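Local coordinates for protein glycoside hydrolase, family 11\:clostridium cellulosome enzyme, dockerin type i\:polysaccharide (Clostridium thermocellum, PDB 2C71) that removes acetyl groups from acetylated xylan as a metal-dependent family 4 carbohydrate esterase, probably aiding cellulosomal breakdown of plant cell walls, at residues Arg22-Leu27 with Arg52-Ser57; Pro104-Ser109 with Lys201-Ser206. One frame throughout, in Å; residues are numbered along the deposited sequence. Where two conformers were deposited one is given.

Contact 1 of 2, residues Arg22-Leu27 with Arg52-Ser57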
ATOM      1  N   ARG A  22       7.594  -4.313  12.317  1.00  5.54           N
ATOM      2  CA  ARG A  22       8.108  -3.014  12.745  1.00  5.93           C
ATOM      3  C   ARG A  22       7.167  -1.891  12.391  1.00  5.64           C
ATOM      4  O   ARG A  22       6.964  -0.950  13.174  1.00  6.75           O
ATOM      5  CB  ARG A  22       9.494  -2.751  12.152  1.00  6.89           C
ATOM      6  CG  ARG A  22      10.556  -3.700  12.551  1.00  7.55           C
ATOM      7  CD  ARG A  22      11.840  -3.361  11.803  1.00  8.89           C
ATOM      8  NE  ARG A  22      12.812  -4.372  12.116  1.00 11.45           N
ATOM      9  CZ  ARG A  22      13.897  -4.559  11.414  1.00 11.18           C
ATOM     10  NH1 ARG A  22      14.129  -3.850  10.295  1.00 11.77           N
ATOM     11  NH2 ARG A  22      14.760  -5.478  11.818  1.00 13.52           N
ATOM     12  N   VAL A  23       6.600  -1.938  11.175  1.00  5.20           N
ATOM     13  CA  VAL A  23       5.627  -0.930  10.752  1.00  4.98           C
ATOM     14  C   VAL A  23       4.359  -1.065  11.587  1.00  5.24           C
ATOM     15  O   VAL A  23       3.839  -0.055  12.088  1.00  5.83           O
ATOM     16  CB  VAL A  23       5.328  -1.035   9.267  1.00  5.09           C
ATOM     17  CG1 VAL A  23       4.138  -0.170   8.855  1.00  6.29           C
ATOM     18  CG2 VAL A  23       6.568  -0.617   8.434  1.00  6.56           C
ATOM     19  N   LEU A  24       3.818  -2.280  11.738  1.00  5.27           N
ATOM     20  CA  LEU A  24       2.582  -2.465  12.497  1.00  5.65           C
ATOM     21  C   LEU A  24       2.744  -1.965  13.933  1.00  5.71           C
ATOM     22  O   LEU A  24       1.789  -1.423  14.496  1.00  6.50           O
ATOM     23  CB  LEU A  24       2.131  -3.922  12.456  1.00  5.60           C
ATOM     24  CG  LEU A  24       1.609  -4.386  11.085  1.00  5.71           C
ATOM     25  CD1 LEU A  24       1.514  -5.914  11.042  1.00  7.14           C
ATOM     26  CD2 LEU A  24       0.245  -3.778  10.765  1.00  7.80           C
ATOM     27  N   ASP A  25       3.910  -2.168  14.525  1.00  6.08           N
ATOM     28  CA  ASP A  25       4.147  -1.671  15.898  1.00  7.02           C
ATOM     29  C   ASP A  25       4.039  -0.161  15.955  1.00  6.68           C
ATOM     30  O   ASP A  25       3.509   0.367  16.937  1.00  7.99           O
ATOM     31  CB  ASP A  25       5.471  -2.146  16.424  1.00  8.17           C
ATOM     32  CG  ASP A  25       5.525  -3.642  16.733  1.00 10.85           C
ATOM     33  OD1 ASP A  25       4.524  -4.327  16.807  1.00 14.13           O
ATOM     34  OD2 ASP A  25       6.680  -4.116  17.012  1.00 15.19           O
ATOM     35  N   LYS A  26       4.590   0.575  14.976  1.00  6.66           N
ATOM     36  CA  LYS A  26       4.450   2.033  14.938  1.00  6.98           C
ATOM     37  C   LYS A  26       2.989   2.430  14.788  1.00  7.00           C
ATOM     38  O   LYS A  26       2.511   3.371  15.422  1.00  7.96           O
ATOM     39  CB  LYS A  26       5.247   2.646  13.787  1.00  7.54           C
ATOM     40  CG  LYS A  26       6.744   2.492  13.855  1.00  8.62           C
ATOM     41  CD  LYS A  26       7.393   3.159  15.054  1.00  9.64           C
ATOM     42  CE  LYS A  26       8.873   2.916  15.058  1.00  9.89           C
ATOM     43  NZ  LYS A  26       9.546   3.446  16.202  1.00 11.59           N
ATOM     44  N   LEU A  27       2.267   1.752  13.902  1.00  6.73           N
ATOM     45  CA  LEU A  27       0.858   2.086  13.680  1.00  7.20           C
ATOM     46  C   LEU A  27       0.046   1.832  14.934  1.00  7.81           C
ATOM     47  O   LEU A  27      -0.888   2.603  15.259  1.00  9.50           O
ATOM     48  CB  LEU A  27       0.303   1.347  12.483  1.00  6.83           C
ATOM     49  CG  LEU A  27       1.062   1.618  11.167  1.00  6.89           C
ATOM     50  CD1 LEU A  27       0.491   0.682  10.067  1.00  8.11           C
ATOM     51  CD2 LEU A  27       1.011   3.052  10.750  1.00 11.62           C
ATOM     52  N   ARG A  52      -3.290 -11.508   9.061  1.00  5.19           N
ATOM     53  CA  ARG A  52      -4.517 -11.391   9.827  0.50  5.50           C
ATOM     54  C   ARG A  52      -4.416 -10.243  10.827  1.00  5.28           C
ATOM     55  O   ARG A  52      -5.425  -9.549  11.072  1.00  6.13           O
ATOM     56  CB  ARG A  52      -4.862 -12.765  10.452  0.50  6.36           C
ATOM     57  CG  ARG A  52      -6.248 -12.885  11.078  0.50  7.68           C
ATOM     58  CD  ARG A  52      -7.410 -12.613  10.156  0.50 12.00           C
ATOM     59  NE  ARG A  52      -7.834 -13.715   9.291  0.50 15.35           N
ATOM     60  CZ  ARG A  52      -9.101 -14.164   9.171  0.50 16.38           C
ATOM     61  NH1 ARG A  52     -10.114 -13.672   9.882  0.50 18.30           N
ATOM     62  NH2 ARG A  52      -9.390 -15.075   8.275  0.50 17.72           N
ATOM     63  N   ARG A  53      -3.237 -10.040  11.415  1.00  5.42           N
ATOM     64  CA  ARG A  53      -3.031  -8.906  12.294  1.00  6.01           C
ATOM     65  C   ARG A  53      -3.389  -7.600  11.606  1.00  5.60           C
ATOM     66  O   ARG A  53      -3.942  -6.679  12.242  1.00  6.39           O
ATOM     67  CB  ARG A  53      -1.560  -8.859  12.759  1.00  6.39           C
ATOM     68  CG  ARG A  53      -1.216  -7.683  13.657  1.00  6.59           C
ATOM     69  CD  ARG A  53       0.204  -7.732  14.156  1.00  6.85           C
ATOM     70  NE  ARG A  53       0.533  -6.484  14.834  1.00  7.64           N
ATOM     71  CZ  ARG A  53       1.747  -6.130  15.233  1.00  7.91           C
ATOM     72  NH1 ARG A  53       2.809  -6.848  14.934  1.00 10.07           N
ATOM     73  NH2 ARG A  53       1.914  -4.964  15.873  1.00  9.29           N
ATOM     74  N   MET A  54      -3.080  -7.471  10.305  1.00  5.69           N
ATOM     75  CA  MET A  54      -3.450  -6.255   9.574  1.00  5.94           C
ATOM     76  C   MET A  54      -4.936  -6.008   9.688  1.00  5.55           C
ATOM     77  O   MET A  54      -5.393  -4.931  10.096  1.00  6.60           O
ATOM     78  CB  MET A  54      -3.039  -6.380   8.108  1.00  5.81           C
ATOM     79  CG  MET A  54      -1.533  -6.422   7.905  1.00  5.99           C
ATOM     80  SD  MET A  54      -1.163  -6.829   6.190  1.00  6.07           S
ATOM     81  CE  MET A  54       0.635  -6.854   6.320  1.00  8.38           C
ATOM     82  N   VAL A  55      -5.719  -7.025   9.290  0.50  5.68           N
ATOM     83  CA  VAL A  55      -7.182  -6.959   9.321  0.50  6.48           C
ATOM     84  C   VAL A  55      -7.683  -6.662  10.736  0.50  5.74           C
ATOM     85  O   VAL A  55      -8.520  -5.774  10.957  0.50  5.92           O
ATOM     86  CB  VAL A  55      -7.834  -8.273   8.783  0.50  6.77           C
ATOM     87  CG1 VAL A  55      -9.345  -8.175   8.816  0.50  8.68           C
ATOM     88  CG2 VAL A  55      -7.384  -8.595   7.375  0.50  9.17           C
ATOM     89  N   ASN A  56      -7.129  -7.386  11.684  1.00  6.35           N
ATOM     90  CA  ASN A  56      -7.593  -7.297  13.071  1.00  7.06           C
ATOM     91  C   ASN A  56      -7.452  -5.876  13.644  1.00  7.71           C
ATOM     92  O   ASN A  56      -8.204  -5.496  14.503  1.00 10.64           O
ATOM     93  CB  ASN A  56      -6.800  -8.244  13.971  1.00  7.02           C
ATOM     94  CG  ASN A  56      -7.051  -9.724  13.670  1.00  7.45           C
ATOM     95  OD1 ASN A  56      -8.028 -10.089  12.994  1.00  7.94           O
ATOM     96  ND2 ASN A  56      -6.176 -10.584  14.212  1.00  7.85           N
ATOM     97  N   SER A  57      -6.439  -5.159  13.131  1.00  7.39           N
ATOM     98  CA  SER A  57      -6.010  -3.858  13.604  1.00  8.36           C
ATOM     99  C   SER A  57      -6.603  -2.704  12.812  1.00  9.12           C
ATOM    100  O   SER A  57      -6.204  -1.557  12.982  1.00 13.10           O
ATOM    101  CB  SER A  57      -4.487  -3.780  13.635  1.00  9.80           C
ATOM    102  OG  SER A  57      -3.907  -4.826  14.331  1.00 11.99           O
TER
HETATM  103  O   HOH W   1       5.218  -6.909  16.737  1.00 20.77           O
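Leu24 takes one face of the Arg53 guanidinium while Asp25 takes its edge, and this pair of approaches defines the contact. Leu24 CB stands opposite the centre of the group, 3.5 Å from its plane, and Leu24 CD1 follows the aliphatic stem, 3.8 Å from Arg53 CD; the two side chains pass alongside, each heading for the other's helix. Arg53 gets there fully extended, with CG anti to the backbone N (chi1 178°), which carries the cation across to the other helix. From the edge, Asp25 comes across it at about a right angle. Arg53 NH2 donates to Asp25 OD1 over 2.8 Å with an N-H...O angle of 175°; the oxygen lies almost in the guanidinium plane and is met on its anti side, although the two planar groups are twisted well apart. A water adds a second link, donating to Asp25 OD1 at 2.7 Å and accepting from Arg53 NH1 at 3.0 Å. NH2 is also salt-bridged to Asp28, so two carboxylates of the same helix probably fix the rotation of the group. Deeper down, Leu24 CD2 approaches Met54 CG at 4.3 Å. The axes of 22-27 and 52-56 run nearly parallel, 14° apart and 11.5 Å at closest approach. Their parent helices, 17-30 and 45-56, sit against the parallel sheet of this NodB-type domain, Leu24 and Met54 both resting on Phe36 of strand 35-38.

Contact 2 of 2, residues Pro104-Ser109 with Lys201-Ser206; sequences PNLETS and KRMYNS
Thr108 and Met203 mark the nearest approach of the two backbones, with CA atoms 8.7 Å apart, too far for main-chain pairing. Neither segment is regular helix or strand, and from Leu106 onward they run in roughly opposite directions. In 104-109 the chain first makes a tight turn, closed by Glu107 N bonding to Pro104 O at 3.2 Å. Asn105 and Leu106 both adopt left-handed backbone angles (phi 61° and 60°), the signature of a primed beta turn. The chain then extends through Glu107 and Thr108 to Ser109, whose OG caps Leu112 N at the start of helix 110-115. Segment 201-206 is largely extended, and backbone hydrogen bonds of Tyr204 with Phe120 and Gly122 lay it beside strand 119-120.

The turn belongs to the loop that follows strand 100-101 on the metal-bearing face of the NodB deacetylase fold. The side chain of Leu106 is about 8 Å from the magnesium ion, which is bound by Asp13 and His64. Segment 201-206, near the C-terminal end of the modelled chain, meets this loop at the protein surface.

Met203 supplies the side chain that spans the gap. Its CG is anti to the backbone N, and bends at chi2 and chi3 (54°) swing the methyl toward the other segment. In van der Waals contact, Met203 CE makes the shortest approaches, 3.7 Å to Leu106 O and 4.1 Å to Thr108 CG2; Met203 SD lies 4.4 Å from Leu106 CD2. Thr108 approaches from an oblique angle, turning CG2 rather than OG1 to the methyl, and its side chain also touches Phe120.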
ATOM      1  N   PRO A 104       3.260  -3.255 -10.039  1.00  6.96           N
ATOM      2  CA  PRO A 104       4.726  -3.334  -9.820  1.00  7.24           C
ATOM      3  C   PRO A 104       5.414  -2.244 -10.600  1.00  7.57           C
ATOM      4  O   PRO A 104       5.172  -2.042 -11.809  1.00  8.18           O
ATOM      5  CB  PRO A 104       5.069  -4.738 -10.317  1.00  8.25           C
ATOM      6  CG  PRO A 104       3.815  -5.514 -10.017  1.00  7.34           C
ATOM      7  CD  PRO A 104       2.699  -4.558 -10.395  1.00  7.51           C
ATOM      8  N   ASN A 105       6.324  -1.538  -9.938  1.00  7.92           N
ATOM      9  CA  ASN A 105       7.095  -0.448 -10.527  1.00  9.16           C
ATOM     10  C   ASN A 105       6.243   0.719 -11.021  1.00  8.92           C
ATOM     11  O   ASN A 105       6.765   1.589 -11.716  1.00 10.30           O
ATOM     12  CB  ASN A 105       7.979  -0.921 -11.683  1.00 10.25           C
ATOM     13  CG  ASN A 105       8.919  -2.040 -11.318  1.00 11.96           C
ATOM     14  OD1 ASN A 105       9.303  -2.848 -12.169  1.00 15.52           O
ATOM     15  ND2 ASN A 105       9.294  -2.132 -10.083  1.00 15.87           N
ATOM     16  N   LEU A 106       4.977   0.775 -10.667  1.00  8.30           N
ATOM     17  CA  LEU A 106       4.046   1.792 -11.143  1.00  8.75           C
ATOM     18  C   LEU A 106       3.909   1.759 -12.659  1.00  9.70           C
ATOM     19  O   LEU A 106       3.398   2.717 -13.236  1.00 13.01           O
ATOM     20  CB  LEU A 106       4.326   3.196 -10.635  1.00 10.71           C
ATOM     21  CG  LEU A 106       4.336   3.311  -9.106  1.00 11.70           C
ATOM     22  CD1 LEU A 106       4.587   4.711  -8.672  1.00 16.55           C
ATOM     23  CD2 LEU A 106       3.007   2.818  -8.489  1.00 13.20           C
ATOM     24  N   GLU A 107       4.233   0.638 -13.311  1.00  8.94           N
ATOM     25  CA  GLU A 107       4.187   0.538 -14.763  1.00  9.71           C
ATOM     26  C   GLU A 107       2.844   0.014 -15.243  1.00  9.17           C
ATOM     27  O   GLU A 107       2.418  -1.064 -14.819  1.00  9.23           O
ATOM     28  CB  GLU A 107       5.299  -0.368 -15.271  1.00 10.28           C
ATOM     29  CG  GLU A 107       6.656   0.297 -15.160  1.00 13.68           C
ATOM     30  CD  GLU A 107       7.896  -0.603 -15.160  1.00 16.83           C
ATOM     31  OE1 GLU A 107       7.794  -1.842 -15.109  1.00 19.78           O
ATOM     32  OE2 GLU A 107       9.025  -0.018 -15.162  1.00 22.82           O
ATOM     33  N   THR A 108       2.157   0.769 -16.124  1.00  9.84           N
ATOM     34  CA  THR A 108       0.862   0.386 -16.638  1.00  9.17           C
ATOM     35  C   THR A 108       0.902   0.308 -18.166  1.00  8.83           C
ATOM     36  O   THR A 108       1.844   0.806 -18.822  1.00 10.24           O
ATOM     37  CB  THR A 108      -0.263   1.303 -16.171  1.00  9.38           C
ATOM     38  OG1 THR A 108      -0.108   2.586 -16.771  1.00 12.24           O
ATOM     39  CG2 THR A 108      -0.294   1.418 -14.627  1.00 11.67           C
ATOM     40  N   SER A 109      -0.156  -0.288 -18.709  1.00  9.88           N
ATOM     41  CA  SER A 109      -0.430  -0.328 -20.144  1.00  9.93           C
ATOM     42  C   SER A 109      -1.924  -0.467 -20.272  1.00  8.91           C
ATOM     43  O   SER A 109      -2.583  -0.879 -19.331  1.00  8.92           O
ATOM     44  CB  SER A 109       0.270  -1.509 -20.838  1.00 10.02           C
ATOM     45  OG  SER A 109      -0.251  -2.722 -20.303  1.00 10.13           O
ATOM     46  N   LYS A 201     -10.355   3.400 -15.482  1.00 12.47           N
ATOM     47  CA  LYS A 201      -9.073   2.932 -15.993  1.00 11.54           C
ATOM     48  C   LYS A 201      -8.003   4.014 -15.877  1.00 11.60           C
ATOM     49  O   LYS A 201      -7.348   4.363 -16.860  1.00 14.27           O
ATOM     50  CB  LYS A 201      -9.207   2.476 -17.447  1.00 11.91           C
ATOM     51  CG  LYS A 201      -9.754   1.066 -17.606  1.00 12.52           C
ATOM     52  CD  LYS A 201      -9.588   0.263 -16.327  1.00 12.81           C
ATOM     53  CE  LYS A 201     -10.484  -0.966 -16.326  1.00 12.02           C
ATOM     54  NZ  LYS A 201     -10.093  -1.938 -15.269  1.00 11.64           N
ATOM     55  N   ARG A 202      -7.832   4.539 -14.669  1.00 13.64           N
ATOM     56  CA  ARG A 202      -6.847   5.552 -14.410  1.00 12.44           C
ATOM     57  C   ARG A 202      -6.196   5.246 -13.063  1.00 10.33           C
ATOM     58  O   ARG A 202      -6.797   4.647 -12.180  1.00 12.41           O
ATOM     59  CB  ARG A 202      -7.514   6.891 -14.376  1.00 15.11           C
ATOM     60  CG  ARG A 202      -8.201   7.201 -15.719  1.00 18.49           C
ATOM     61  CD  ARG A 202      -9.032   8.393 -15.693  1.00 20.41           C
ATOM     62  NE  ARG A 202      -8.176   9.534 -15.519  1.00 23.52           N
ATOM     63  CZ  ARG A 202      -8.626  10.749 -15.236  1.00 25.74           C
ATOM     64  NH1 ARG A 202      -9.928  10.958 -15.087  1.00 24.92           N
ATOM     65  NH2 ARG A 202      -7.769  11.755 -15.081  1.00 28.80           N
ATOM     66  N   MET A 203      -4.938   5.630 -12.942  1.00  9.58           N
ATOM     67  CA  MET A 203      -4.201   5.426 -11.681  1.00  9.07           C
ATOM     68  C   MET A 203      -4.411   6.611 -10.743  1.00  8.79           C
ATOM     69  O   MET A 203      -4.182   7.762 -11.103  1.00 10.93           O
ATOM     70  CB  MET A 203      -2.696   5.136 -11.868  1.00 11.22           C
ATOM     71  CG  MET A 203      -1.993   4.610 -10.560  1.00 11.59           C
ATOM     72  SD  MET A 203      -0.662   3.495 -10.867  1.00 19.53           S
ATOM     73  CE  MET A 203       0.362   4.437 -11.974  1.00 13.66           C
ATOM     74  N   TYR A 204      -4.857   6.311  -9.528  1.00  7.07           N
ATOM     75  CA  TYR A 204      -5.077   7.348  -8.505  1.00  7.45           C
ATOM     76  C   TYR A 204      -3.810   7.559  -7.729  1.00  7.10           C
ATOM     77  O   TYR A 204      -3.295   6.649  -7.060  1.00  7.47           O
ATOM     78  CB  TYR A 204      -6.137   6.919  -7.524  1.00  8.11           C
ATOM     79  CG  TYR A 204      -7.532   6.868  -8.071  1.00  7.30           C
ATOM     80  CD1 TYR A 204      -7.985   5.798  -8.833  1.00  8.78           C
ATOM     81  CD2 TYR A 204      -8.444   7.906  -7.791  1.00  8.78           C
ATOM     82  CE1 TYR A 204      -9.274   5.731  -9.305  1.00  9.28           C
ATOM     83  CE2 TYR A 204      -9.743   7.828  -8.236  1.00  8.91           C
ATOM     84  CZ  TYR A 204     -10.145   6.750  -9.021  1.00  9.17           C
ATOM     85  OH  TYR A 204     -11.458   6.679  -9.489  1.00 11.11           O
ATOM     86  N   ASN A 205      -3.271   8.785  -7.749  1.00  7.88           N
ATOM     87  CA  ASN A 205      -2.201   9.212  -6.851  1.00  7.64           C
ATOM     88  C   ASN A 205      -2.751   9.975  -5.647  1.00  8.01           C
ATOM     89  O   ASN A 205      -2.044  10.209  -4.667  1.00  8.33           O
ATOM     90  CB  ASN A 205      -1.166  10.055  -7.578  1.00  9.52           C
ATOM     91  CG  ASN A 205      -0.539   9.313  -8.716  1.00 10.23           C
ATOM     92  OD1 ASN A 205       0.002   8.191  -8.495  1.00 13.67           O
ATOM     93  ND2 ASN A 205      -0.571   9.862  -9.882  1.00 11.07           N
ATOM     94  N   SER A 206      -4.025  10.329  -5.713  1.00  8.67           N
ATOM     95  CA  SER A 206      -4.736  11.093  -4.723  1.00  8.34           C
ATOM     96  C   SER A 206      -6.216  10.877  -4.985  1.00  8.78           C
ATOM     97  O   SER A 206      -6.600  10.369  -6.045  1.00  9.83           O
ATOM     98  CB  SER A 206      -4.454  12.557  -4.874  1.00 11.55           C
ATOM     99  OG  SER A 206      -4.779  13.048  -6.140  1.00 18.16           O
TER

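Contact 1 and contact 2 lie on opposite sides of the chain's centre, their own centres 26 Å apart and their nearest atoms about 17 Å apart, and they share no helix, strand or loop. Contact 1 is partly buried: it joins two helices close in sequence, with apolar residues toward the sheet and a charged, hydrated pair on the exposed side. Contact 2 is a surface contact between a loop and the distant C-terminal tail, smaller in buried area (130 against 230 Å²) and made through one methionine side chain without charge pairing. It is also the nearer of the two to the magnesium ion, which lies about 14 Å from the side chain of Met54 in contact 1.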